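Exopolygalacturonase (Yersinia enterocolitica, PDB 2UVF) probably hydrolyses the polygalacturonate of pectin from the chain end, releasing digalacturonic acid, as a family 28 glycoside hydrolase built on a right-handed parallel beta-helix. Local coordinates at residues Y69-F72 against L77-K80; A132-A135 against L139-A142; R160-I165 against Q177-S182; K169-K174 against P223-A228; T283-R288 against Y430-H435. All coordinates share one frame; numbering follows the deposited sequence.

Contact 1 (Y69-F72 against L77-K80); sequences YQIF and LLGK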
# COMPACT_ATOMS: atom_id res chain seq x y z
N TYR A 69 1.71 24.18 -4.08
CA TYR A 69 1.57 24.18 -5.55
C TYR A 69 0.21 24.76 -5.91
O TYR A 69 -0.76 24.59 -5.16
CB TYR A 69 1.68 22.76 -6.12
CG TYR A 69 3.08 22.21 -6.14
CD1 TYR A 69 3.90 22.38 -7.26
CD2 TYR A 69 3.59 21.50 -5.05
CE1 TYR A 69 5.20 21.87 -7.29
CE2 TYR A 69 4.88 20.99 -5.07
CZ TYR A 69 5.69 21.18 -6.18
OH TYR A 69 6.96 20.65 -6.17
N GLN A 70 0.13 25.45 -7.06
CA GLN A 70 -1.11 26.10 -7.50
C GLN A 70 -1.53 25.57 -8.86
O GLN A 70 -0.69 25.37 -9.73
CB GLN A 70 -0.93 27.62 -7.62
CG GLN A 70 -0.58 28.35 -6.34
CD GLN A 70 -0.72 29.86 -6.48
OE1 GLN A 70 -0.90 30.39 -7.59
NE2 GLN A 70 -0.62 30.58 -5.37
N ILE A 71 -2.83 25.38 -9.04
CA ILE A 71 -3.36 24.66 -10.20
C ILE A 71 -4.29 25.54 -11.05
O ILE A 71 -5.22 26.13 -10.53
CB ILE A 71 -4.04 23.31 -9.78
CG1 ILE A 71 -2.99 22.28 -9.36
CG2 ILE A 71 -4.87 22.72 -10.91
CD1 ILE A 71 -2.53 22.40 -7.91
N PHE A 72 -4.01 25.61 -12.35
CA PHE A 72 -4.74 26.47 -13.28
C PHE A 72 -5.31 25.67 -14.44
O PHE A 72 -4.59 24.87 -15.05
CB PHE A 72 -3.83 27.56 -13.86
CG PHE A 72 -2.93 28.23 -12.85
CD1 PHE A 72 -3.31 29.44 -12.27
CD2 PHE A 72 -1.69 27.69 -12.52
CE1 PHE A 72 -2.49 30.09 -11.35
CE2 PHE A 72 -0.87 28.33 -11.61
CZ PHE A 72 -1.27 29.54 -11.02
N LEU A 77 -6.79 30.37 -12.11
CA LEU A 77 -6.51 29.66 -10.86
C LEU A 77 -7.69 28.83 -10.37
O LEU A 77 -8.82 29.34 -10.24
CB LEU A 77 -6.05 30.65 -9.78
CG LEU A 77 -5.72 30.14 -8.36
CD1 LEU A 77 -4.42 29.31 -8.32
CD2 LEU A 77 -5.63 31.31 -7.41
N LEU A 78 -7.43 27.54 -10.12
CA LEU A 78 -8.43 26.64 -9.53
C LEU A 78 -8.28 26.54 -8.01
O LEU A 78 -9.26 26.29 -7.29
CB LEU A 78 -8.36 25.24 -10.18
CG LEU A 78 -8.71 25.17 -11.67
CD1 LEU A 78 -8.21 23.89 -12.30
CD2 LEU A 78 -10.21 25.34 -11.89
N GLY A 79 -7.06 26.74 -7.53
CA GLY A 79 -6.77 26.70 -6.10
C GLY A 79 -5.39 26.18 -5.74
O GLY A 79 -4.54 25.99 -6.61
N LYS A 80 -5.17 25.94 -4.45
CA LYS A 80 -3.88 25.42 -3.94
C LYS A 80 -3.97 23.94 -3.60
O LYS A 80 -5.01 23.46 -3.12
CB LYS A 80 -3.42 26.23 -2.73
CG LYS A 80 -3.42 27.74 -2.95
CD LYS A 80 -2.30 28.43 -2.22
CE LYS A 80 -2.79 29.05 -0.93
NZ LYS A 80 -2.10 30.36 -0.61

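Contact 2 (A132-A135 against L139-A142); sequences AQYA and LSVA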
# COMPACT_ATOMS: atom_id res chain seq x y z
N ALA A 132 4.78 25.57 -8.71
CA ALA A 132 5.31 25.59 -7.35
C ALA A 132 5.13 26.97 -6.71
O ALA A 132 5.39 28.00 -7.35
CB ALA A 132 6.78 25.21 -7.33
N GLN A 133 4.69 26.98 -5.46
CA GLN A 133 4.57 28.20 -4.69
C GLN A 133 5.68 28.18 -3.65
O GLN A 133 5.91 27.17 -2.98
CB GLN A 133 3.20 28.29 -4.02
CG GLN A 133 2.85 29.67 -3.45
CD GLN A 133 1.69 29.63 -2.49
OE1 GLN A 133 0.54 29.81 -2.88
NE2 GLN A 133 1.98 29.37 -1.22
N TYR A 134 6.39 29.30 -3.54
CA TYR A 134 7.56 29.37 -2.68
C TYR A 134 7.23 30.05 -1.36
O TYR A 134 6.20 30.72 -1.23
CB TYR A 134 8.73 30.06 -3.39
CG TYR A 134 9.22 29.33 -4.63
CD1 TYR A 134 9.96 28.15 -4.52
CD2 TYR A 134 8.95 29.81 -5.90
CE1 TYR A 134 10.41 27.47 -5.64
CE2 TYR A 134 9.39 29.15 -7.03
CZ TYR A 134 10.12 27.98 -6.89
OH TYR A 134 10.56 27.33 -8.02
N ALA A 135 8.12 29.86 -0.39
CA ALA A 135 7.98 30.44 0.95
C ALA A 135 7.72 31.96 0.90
O ALA A 135 6.88 32.47 1.65
CB ALA A 135 9.22 30.12 1.78
N LEU A 139 5.80 32.39 -7.40
CA LEU A 139 5.52 31.14 -8.09
C LEU A 139 6.63 30.77 -9.07
O LEU A 139 7.42 31.63 -9.47
CB LEU A 139 4.19 31.24 -8.84
CG LEU A 139 2.97 31.64 -8.03
CD1 LEU A 139 1.80 31.91 -8.96
CD2 LEU A 139 2.63 30.56 -7.01
N SER A 140 6.70 29.50 -9.45
CA SER A 140 7.60 29.08 -10.53
C SER A 140 6.90 29.18 -11.87
O SER A 140 5.66 29.27 -11.93
CB SER A 140 8.09 27.65 -10.31
OG SER A 140 7.12 26.70 -10.75
N VAL A 141 7.67 29.15 -12.96
CA VAL A 141 7.08 29.05 -14.29
C VAL A 141 6.15 27.82 -14.36
O VAL A 141 6.41 26.79 -13.71
CB VAL A 141 8.16 29.04 -15.43
CG1 VAL A 141 9.00 30.31 -15.37
CG2 VAL A 141 9.06 27.82 -15.37
N ALA A 142 5.04 27.97 -15.09
CA ALA A 142 4.05 26.90 -15.24
C ALA A 142 4.67 25.63 -15.81
O ALA A 142 5.66 25.68 -16.56
CB ALA A 142 2.89 27.37 -16.11

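Contact 3 (R160-I165 against Q177-S182); sequences RDFGAI and QQAIDS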
# COMPACT_ATOMS: atom_id res chain seq x y z
N ARG A 160 -30.08 -2.89 -6.02
CA ARG A 160 -31.41 -3.04 -5.42
C ARG A 160 -32.46 -3.44 -6.46
O ARG A 160 -33.44 -4.10 -6.12
CB ARG A 160 -31.83 -1.77 -4.67
CG ARG A 160 -31.13 -1.59 -3.34
CD ARG A 160 -31.75 -0.49 -2.51
NE ARG A 160 -32.95 -0.95 -1.80
CZ ARG A 160 -32.95 -1.51 -0.58
NH1 ARG A 160 -31.81 -1.68 0.09
NH2 ARG A 160 -34.09 -1.89 -0.03
N ASP A 161 -32.22 -3.06 -7.71
CA ASP A 161 -33.07 -3.43 -8.84
C ASP A 161 -32.94 -4.92 -9.20
O ASP A 161 -33.72 -5.43 -10.02
CB ASP A 161 -32.76 -2.54 -10.06
CG ASP A 161 -33.05 -1.07 -9.79
OD1 ASP A 161 -33.75 -0.76 -8.81
OD2 ASP A 161 -32.58 -0.22 -10.57
N PHE A 162 -31.97 -5.60 -8.59
CA PHE A 162 -31.78 -7.04 -8.78
C PHE A 162 -32.05 -7.83 -7.50
O PHE A 162 -31.67 -8.99 -7.40
CB PHE A 162 -30.38 -7.34 -9.31
CG PHE A 162 -30.12 -6.77 -10.67
CD1 PHE A 162 -30.16 -7.59 -11.80
CD2 PHE A 162 -29.86 -5.41 -10.84
CE1 PHE A 162 -29.92 -7.06 -13.06
CE2 PHE A 162 -29.62 -4.87 -12.09
CZ PHE A 162 -29.66 -5.70 -13.21
N GLY A 163 -32.70 -7.18 -6.54
CA GLY A 163 -33.16 -7.86 -5.33
C GLY A 163 -32.26 -7.81 -4.11
O GLY A 163 -32.46 -8.57 -3.16
N ALA A 164 -31.27 -6.93 -4.14
CA ALA A 164 -30.41 -6.73 -2.98
C ALA A 164 -31.10 -5.85 -1.95
O ALA A 164 -31.66 -4.81 -2.28
CB ALA A 164 -29.06 -6.15 -3.37
N ILE A 165 -31.04 -6.28 -0.69
CA ILE A 165 -31.76 -5.62 0.38
C ILE A 165 -30.94 -5.57 1.67
O ILE A 165 -30.27 -6.54 2.04
CB ILE A 165 -33.17 -6.26 0.58
CG1 ILE A 165 -33.92 -5.62 1.75
CG2 ILE A 165 -33.06 -7.79 0.67
CD1 ILE A 165 -35.04 -6.45 2.32
N GLN A 177 -24.20 -10.01 -8.04
CA GLN A 177 -23.63 -10.66 -9.22
C GLN A 177 -24.49 -10.44 -10.45
O GLN A 177 -23.97 -10.16 -11.53
CB GLN A 177 -23.45 -12.16 -8.98
CG GLN A 177 -22.47 -12.80 -9.92
CD GLN A 177 -21.06 -12.39 -9.62
OE1 GLN A 177 -20.44 -11.64 -10.38
NE2 GLN A 177 -20.54 -12.88 -8.49
N GLN A 178 -25.80 -10.57 -10.28
CA GLN A 178 -26.79 -10.30 -11.33
C GLN A 178 -26.57 -8.89 -11.89
O GLN A 178 -26.52 -8.71 -13.12
CB GLN A 178 -28.21 -10.43 -10.75
CG GLN A 178 -29.14 -11.36 -11.51
CD GLN A 178 -29.83 -12.34 -10.58
OE1 GLN A 178 -29.41 -13.50 -10.47
NE2 GLN A 178 -30.88 -11.89 -9.88
N ALA A 179 -26.41 -7.92 -10.98
CA ALA A 179 -26.17 -6.51 -11.36
C ALA A 179 -24.87 -6.29 -12.13
O ALA A 179 -24.86 -5.56 -13.12
CB ALA A 179 -26.24 -5.60 -10.13
N ILE A 180 -23.78 -6.92 -11.68
CA ILE A 180 -22.50 -6.86 -12.41
C ILE A 180 -22.60 -7.58 -13.76
O ILE A 180 -22.03 -7.11 -14.75
CB ILE A 180 -21.31 -7.46 -11.59
CG1 ILE A 180 -21.09 -6.69 -10.28
CG2 ILE A 180 -20.02 -7.44 -12.42
CD1 ILE A 180 -20.37 -7.49 -9.20
N ASP A 181 -23.30 -8.71 -13.79
CA ASP A 181 -23.49 -9.48 -15.02
C ASP A 181 -24.23 -8.64 -16.08
O ASP A 181 -23.80 -8.57 -17.23
CB ASP A 181 -24.23 -10.79 -14.75
CG ASP A 181 -23.35 -11.85 -14.12
OD1 ASP A 181 -22.12 -11.83 -14.33
OD2 ASP A 181 -23.90 -12.72 -13.40
N SER A 182 -25.32 -8.00 -15.66
CA SER A 182 -26.14 -7.16 -16.54
C SER A 182 -25.50 -5.81 -16.81
O SER A 182 -26.18 -4.78 -16.79
CB SER A 182 -27.53 -6.96 -15.93
OG SER A 182 -27.56 -5.83 -15.07

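Contact 4 (K169-K174 against P223-A228); sequences KTLNTK and PDDYPA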
# COMPACT_ATOMS: atom_id res chain seq x y z
N LYS A 169 -31.26 -11.79 7.34
CA LYS A 169 -30.29 -12.47 6.46
C LYS A 169 -30.73 -12.70 5.02
O LYS A 169 -31.05 -13.83 4.65
CB LYS A 169 -29.84 -13.80 7.10
CG LYS A 169 -30.97 -14.67 7.68
CD LYS A 169 -30.44 -15.67 8.72
CE LYS A 169 -29.73 -14.99 9.88
NZ LYS A 169 -30.55 -13.92 10.53
N THR A 170 -30.73 -11.65 4.22
CA THR A 170 -30.69 -11.84 2.78
C THR A 170 -29.20 -11.84 2.41
O THR A 170 -28.50 -10.84 2.62
CB THR A 170 -31.46 -10.75 2.00
OG1 THR A 170 -32.84 -10.76 2.41
CG2 THR A 170 -31.39 -11.00 0.49
N LEU A 171 -28.73 -12.98 1.91
CA LEU A 171 -27.43 -13.05 1.26
C LEU A 171 -27.59 -12.51 -0.16
O LEU A 171 -28.41 -13.00 -0.94
CB LEU A 171 -26.90 -14.49 1.27
CG LEU A 171 -25.62 -14.80 0.49
CD1 LEU A 171 -24.38 -14.30 1.22
CD2 LEU A 171 -25.53 -16.30 0.22
N ASN A 172 -26.80 -11.49 -0.49
CA ASN A 172 -27.01 -10.73 -1.72
C ASN A 172 -26.06 -11.08 -2.86
O ASN A 172 -26.07 -10.39 -3.89
CB ASN A 172 -26.93 -9.23 -1.43
CG ASN A 172 -28.06 -8.74 -0.55
OD1 ASN A 172 -29.20 -8.61 -1.00
ND2 ASN A 172 -27.76 -8.47 0.71
N THR A 173 -25.26 -12.14 -2.70
CA THR A 173 -24.27 -12.55 -3.72
C THR A 173 -24.89 -12.57 -5.11
O THR A 173 -24.30 -12.06 -6.06
CB THR A 173 -23.69 -13.97 -3.47
OG1 THR A 173 -23.39 -14.15 -2.08
CG2 THR A 173 -22.42 -14.18 -4.29
N LYS A 174 -26.09 -13.17 -5.20
CA LYS A 174 -26.82 -13.37 -6.45
C LYS A 174 -27.36 -12.07 -7.04
O LYS A 174 -27.20 -11.82 -8.24
CB LYS A 174 -27.95 -14.39 -6.25
CG LYS A 174 -28.12 -15.32 -7.45
CD LYS A 174 -28.56 -16.72 -7.02
CE LYS A 174 -27.88 -17.80 -7.85
NZ LYS A 174 -26.45 -17.99 -7.45
N PRO A 223 -18.02 -20.26 4.75
CA PRO A 223 -16.95 -20.66 3.84
C PRO A 223 -17.43 -21.12 2.44
O PRO A 223 -16.61 -21.21 1.53
CB PRO A 223 -16.27 -21.82 4.57
CG PRO A 223 -16.63 -21.68 5.98
CD PRO A 223 -17.97 -20.99 6.03
N ASP A 224 -18.74 -21.36 2.29
CA ASP A 224 -19.34 -21.89 1.04
C ASP A 224 -19.58 -20.83 -0.00
O ASP A 224 -19.71 -21.14 -1.20
CB ASP A 224 -20.68 -22.54 1.33
CG ASP A 224 -20.55 -23.92 1.95
OD1 ASP A 224 -19.43 -24.48 1.99
OD2 ASP A 224 -21.59 -24.44 2.39
N ASP A 225 -19.65 -19.58 0.45
CA ASP A 225 -19.90 -18.44 -0.42
C ASP A 225 -18.62 -17.89 -1.04
O ASP A 225 -18.65 -16.88 -1.74
CB ASP A 225 -20.63 -17.36 0.35
CG ASP A 225 -22.13 -17.57 0.37
OD1 ASP A 225 -22.74 -17.52 -0.74
OD2 ASP A 225 -22.69 -17.79 1.48
N TYR A 226 -17.51 -18.57 -0.78
CA TYR A 226 -16.20 -18.24 -1.33
C TYR A 226 -15.63 -19.52 -1.96
O TYR A 226 -14.95 -20.29 -1.28
CB TYR A 226 -15.24 -17.69 -0.24
CG TYR A 226 -15.80 -16.55 0.61
CD1 TYR A 226 -15.58 -15.21 0.25
CD2 TYR A 226 -16.54 -16.81 1.77
CE1 TYR A 226 -16.09 -14.16 1.03
CE2 TYR A 226 -17.06 -15.77 2.55
CZ TYR A 226 -16.82 -14.45 2.18
OH TYR A 226 -17.32 -13.41 2.94
N PRO A 227 -15.93 -19.75 -3.26
CA PRO A 227 -15.50 -20.99 -3.88
C PRO A 227 -14.05 -20.86 -4.33
O PRO A 227 -13.47 -19.79 -4.15
CB PRO A 227 -16.47 -21.16 -5.05
CG PRO A 227 -16.98 -19.77 -5.38
CD PRO A 227 -16.62 -18.86 -4.22
N ALA A 228 -13.47 -21.91 -4.90
CA ALA A 228 -12.04 -21.89 -5.24
C ALA A 228 -11.70 -20.62 -6.01
O ALA A 228 -12.45 -20.21 -6.90
CB ALA A 228 -11.63 -23.14 -6.02

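Contact 5 (T283-R288 against Y430-H435); sequences TDELGR and YFRMGH. With SO4 (sulfate ion), chain G.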
# COMPACT_ATOMS: atom_id res chain seq x y z
N THR A 283 -10.23 5.81 20.49
CA THR A 283 -10.33 7.17 19.96
C THR A 283 -8.93 7.53 19.44
O THR A 283 -7.97 7.42 20.19
CB THR A 283 -10.80 8.16 21.07
OG1 THR A 283 -12.14 7.83 21.47
CG2 THR A 283 -10.77 9.64 20.58
N ASP A 284 -8.82 7.95 18.17
CA ASP A 284 -7.50 8.28 17.59
C ASP A 284 -6.99 9.69 17.91
O ASP A 284 -7.59 10.40 18.71
CB ASP A 284 -7.37 7.89 16.10
CG ASP A 284 -8.04 8.89 15.13
OD1 ASP A 284 -8.27 10.07 15.49
OD2 ASP A 284 -8.29 8.47 13.97
N GLU A 285 -5.86 10.07 17.30
CA GLU A 285 -5.14 11.32 17.61
C GLU A 285 -5.86 12.59 17.08
O GLU A 285 -5.58 13.71 17.53
CB GLU A 285 -3.67 11.24 17.10
CG GLU A 285 -3.49 10.99 15.59
CD GLU A 285 -3.50 9.51 15.19
OE1 GLU A 285 -3.89 8.65 16.02
OE2 GLU A 285 -3.09 9.20 14.05
N LEU A 286 -6.75 12.40 16.12
CA LEU A 286 -7.72 13.43 15.73
C LEU A 286 -9.01 13.39 16.56
O LEU A 286 -9.91 14.23 16.37
CB LEU A 286 -8.07 13.26 14.25
CG LEU A 286 -7.54 14.30 13.27
CD1 LEU A 286 -6.18 14.72 13.61
CD2 LEU A 286 -7.62 13.80 11.86
N GLY A 287 -9.10 12.41 17.45
CA GLY A 287 -10.30 12.17 18.25
C GLY A 287 -11.38 11.44 17.49
O GLY A 287 -12.53 11.48 17.86
N ARG A 288 -11.00 10.78 16.40
CA ARG A 288 -11.95 9.99 15.60
C ARG A 288 -11.93 8.57 16.13
O ARG A 288 -10.98 8.17 16.80
CB ARG A 288 -11.57 10.04 14.12
CG ARG A 288 -11.59 11.47 13.54
CD ARG A 288 -11.56 11.40 12.05
NE ARG A 288 -11.39 12.71 11.48
CZ ARG A 288 -11.11 12.93 10.20
NH1 ARG A 288 -10.98 11.90 9.37
NH2 ARG A 288 -10.98 14.17 9.74
N TYR A 430 -0.84 8.90 4.83
CA TYR A 430 -0.63 8.87 6.28
C TYR A 430 -0.61 7.42 6.79
O TYR A 430 -1.60 6.71 6.71
CB TYR A 430 -1.74 9.65 6.97
CG TYR A 430 -1.56 9.83 8.46
CD1 TYR A 430 -0.79 10.87 8.96
CD2 TYR A 430 -2.21 8.98 9.36
CE1 TYR A 430 -0.67 11.04 10.35
CE2 TYR A 430 -2.08 9.14 10.71
CZ TYR A 430 -1.32 10.17 11.21
OH TYR A 430 -1.22 10.33 12.60
N PHE A 431 0.53 6.98 7.30
CA PHE A 431 0.65 5.63 7.85
C PHE A 431 0.49 5.73 9.35
O PHE A 431 1.22 6.49 9.98
CB PHE A 431 2.00 4.98 7.49
CG PHE A 431 2.26 4.93 6.01
CD1 PHE A 431 1.94 3.79 5.28
CD2 PHE A 431 2.84 6.01 5.35
CE1 PHE A 431 2.18 3.74 3.90
CE2 PHE A 431 3.09 5.97 3.98
CZ PHE A 431 2.76 4.83 3.24
N ARG A 432 -0.50 5.04 9.91
CA ARG A 432 -0.60 4.92 11.35
C ARG A 432 0.02 3.58 11.74
O ARG A 432 1.16 3.34 11.42
CB ARG A 432 -2.05 5.09 11.84
CG ARG A 432 -2.16 5.53 13.31
CD ARG A 432 -3.60 5.84 13.68
NE ARG A 432 -3.77 6.01 15.12
CZ ARG A 432 -3.85 5.01 16.00
NH1 ARG A 432 -4.00 5.28 17.30
NH2 ARG A 432 -3.76 3.74 15.59
N MET A 433 -0.71 2.70 12.39
CA MET A 433 -0.14 1.39 12.77
C MET A 433 -0.03 0.44 11.59
O MET A 433 -0.75 0.57 10.59
CB MET A 433 -0.86 0.76 13.98
CG MET A 433 -0.78 1.68 15.18
SD MET A 433 -1.24 1.07 16.76
CE MET A 433 -0.17 -0.35 16.94
N GLY A 434 0.93 -0.48 11.70
CA GLY A 434 1.18 -1.47 10.66
C GLY A 434 2.61 -1.94 10.79
O GLY A 434 3.38 -1.33 11.50
N HIS A 435 2.96 -3.01 10.10
CA HIS A 435 4.23 -3.68 10.30
C HIS A 435 5.35 -3.00 9.53
O HIS A 435 6.52 -3.33 9.70
CB HIS A 435 4.14 -5.16 9.89
CG HIS A 435 3.34 -6.01 10.82
ND1 HIS A 435 2.38 -5.50 11.67
CD2 HIS A 435 3.32 -7.35 11.00
CE1 HIS A 435 1.82 -6.49 12.34
NE2 HIS A 435 2.36 -7.62 11.94
S SO4 G . -9.97 7.98 9.30
O1 SO4 G . -10.56 8.45 8.04
O2 SO4 G . -10.42 8.86 10.38
O3 SO4 G . -10.36 6.60 9.63
O4 SO4 G . -8.53 8.01 9.17
O HOH W 1 -3.70 7.63 18.71

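Contact 1 (Y69-F72 against L77-K80)
F72 meets L77 through CD1 and CE1 of its ring: F72 CD1 lies 3.5 Å from L77 CA, and F72 CE1 meets the methyl CD1 of L77 at 3.7 Å. The leucine reaches inward because its CG is anti to the backbone N (chi1 179°), which sends that methyl to CE1 and on toward the side chain of Q70. A branched aliphatic side chain suits this exposed site, since it can touch the phenyl group and the glutamine together. On the opposite face of the sheet, I71 CG2 touches L78 CD1 at 3.8 Å, the two side chains crossing at about a right angle; I71 is buried there against L55 and W57. The backbones are tied by L78 N to I71 O, a short bond of 2.7 Å, and by G79 O, which accepts from I71 N at 3.0 Å. L78 and G79 thus both stand opposite the single residue I71. G79 is glycine because at its backbone angles (phi 147°) a CB would be jammed against the preceding carbonyl oxygen. The two strands, 66-73 and 76-80, form a tight antiparallel hairpin interrupted by a classic beta bulge, at the edge of the fibronectin type III sheet.

Contact 2 (A132-A135 against L139-A142)
Y134 starts its path to the segment 139-142 at CB, which stays clear of it; with CG anti to the carbonyl carbon (chi1 -63°), the ring is carried alongside the L139-S140 peptide. CD2 is the first ring atom to arrive, near L139 C, and Y134 CE2 follows at 3.6 Å from S140 N. The carbonyl oxygen of L139 lies at the ring edge, in its plane. Beyond CZ, Y134 OH ends 3.4 Å from S140 CB. Tyrosine suits this partly exposed place by its reach: the ring is long enough to run past a whole peptide, bringing CE2 to the serine nitrogen and OH to the serine CB. Beside the ring the backbones are joined by S140 N, which gives its hydrogen to A132 O at 2.9 Å. The same serine turns S140 OG to receive a weak bond from A132 N (3.3 Å) and gives its own proton to V141 O at 3.0 Å, so a buried hydroxyl is used in both senses. The small CB of A132 lets S140 approach closely. L139 CD2 rests 3.7 Å from the CG of Q133, whose amide OE1 accepts a hydrogen bond from Q70 on the neighbouring strand. One bridge, Q133 with L139, pins the connection between strands 125-134 and 146-149, antiparallel neighbours in the fibronectin type III sheet.

Contact 3 (R160-I165 against Q177-S182)
With chi1 at -64°, CG of F162 stands anti to the carbonyl carbon, and chi2 of -103° then turns the ring so that one face lies flat on helix 173-181 at A179. The CA of A179 sits 3.8 Å from the centroid of the F162 ring and almost exactly on the ring normal, a CH-pi contact made by the helix backbone itself. A179 CB adds an apolar touch, 3.7 Å from F162 CD2. The small side chain of A179 leaves its CA accessible to the ring face. F162 CD1 meets the stem of Q178, with Q178 CB at 3.6 Å, and the glutamine chain bends at chi2 to lift its amide away from the ring; the amide plane is inclined 52° to the phenyl plane. An exposed position beside the ring suits glutamine, which offers methylenes to the phenyl group and a polar end to the surroundings. S182 approaches the far end of the ring at the close of the helix, but its hydroxyl is modelled too near for its position to be trusted. Next to F162, G163 takes up a positive phi that calls for glycine, and G163 N bonds to R160 O at 3.2 Å, which curls the loop. V157, on strand 156-158, touches both F162 and A179, so the phenyl group wedges between this first strand of the beta-helix domain and helix 173-181, the short helix that accompanies its N-terminal end.

Contact 4 (K169-K174 against P223-A228)
T173 OG1, hydrogen-bonded to G199 N, lies 3.7 Å from D225 OD1, and L171 CD2 comes within 3.2 Å of the same D225 OD1. L171 offers a methyl and the T173 hydroxyl already has its partner in G199, so the encounter is mainly one of shape. L171 and D225 reach for each other from opposite directions. CG of the leucine is anti to the backbone N (chi1 173°), which extends the branch so that L171 CD2 meets both carboxylate oxygens, D225 OD2 lying 3.4 Å away. The exposed leucine touches the carboxylate by van der Waals contact of its methyls, which offer it no hydrogen bond. D225 OD2 has a weak hydrogen bond to S220 OG, which may bias the carboxylate's rotation. Nearby, N172 at the N-cap position makes no capping bond with its side chain and instead spends its amide on I165 N and K197 O, fixing the helix start to strand 194-202. The negative D225 near that helix start could be mildly favoured by its dipole. The backbone of D225 is bonded to A200 of the same strand, while P223 and Y226 lean on helix 307-317; the loop thus lies between strand 194-202, helix 307-317 and the first turn of helix 173-181.

Contact 5 (T283-R288 against Y430-H435)
E285 has both carboxylate oxygens taken by different residues of the opposing segment, an arginine that uses NE and a tyrosine hydroxyl. R432 NE points at E285 OE1 over 2.8 Å, with an N-H...O angle of 177°, in the guanidinium plane and on the syn lone pair; the two flat groups are only 16° from coplanar. E285 OE2 receives Y430 OH at 2.6 Å on its anti side, somewhat out of the carboxylate plane. A carboxylate in so buried a contact calls for donors on both oxygens, which this arginine and tyrosine supply. To get there the glutamate tucks CG between its backbone N and carbonyl carbon (chi1 58°) and bends again at chi2, bringing the acid back toward R432 while the extended arginine slides past it. A water 2.9 Å from E285 OE1 also accepts from R432 NH1 at 2.8 Å, closing a ring around the salt bridge. R432 NH2 makes a further salt bridge to D399, so the buried guanidinium is balanced by two acids. The glutamate's loop is itself braced: D284 OD1 takes L286 N (2.9 Å) and R288 N (3.0 Å) from opposite faces of its plane, an Asx turn over a type I turn in which G287 supplies the positive phi, while OD2 is hydrogen-bonded to the hydroxyl of Y94. R288 NH1 reaches sulfate O2 at 3.3 Å, an ion probably from the crystallisation liquor, also hydrogen-bonded to Y94 OH. Strand 430-431 lies between 397-399 and 448-459 of the parallel beta-helix, and helix 92-100, through Y94, packs against both the loop and Y430.

Overall arrangement
Contacts 1 and 2 share the fibronectin type III sheet, where strands 66-73 and 125-134 are neighbours and Q70 NE2 and Q133 OE1 join the two; contact 1 rests on two backbone bonds and a bulge, contact 2 on one backbone bond, a serine hydroxyl and a tyrosine. Contacts 3 and 4 also touch, meeting at the I165-N172 bond and sharing helix 173-181 at the N-terminal end of the beta-helix; the former is ring-on-helix packing, the latter a thin surface meeting. Contact 5 stands apart as the buried, charged one, its centre about 16 Å from that of the chain. Contacts 2 and 4 lie on opposite sides of the chain's centre, about 54 Å between their own centres.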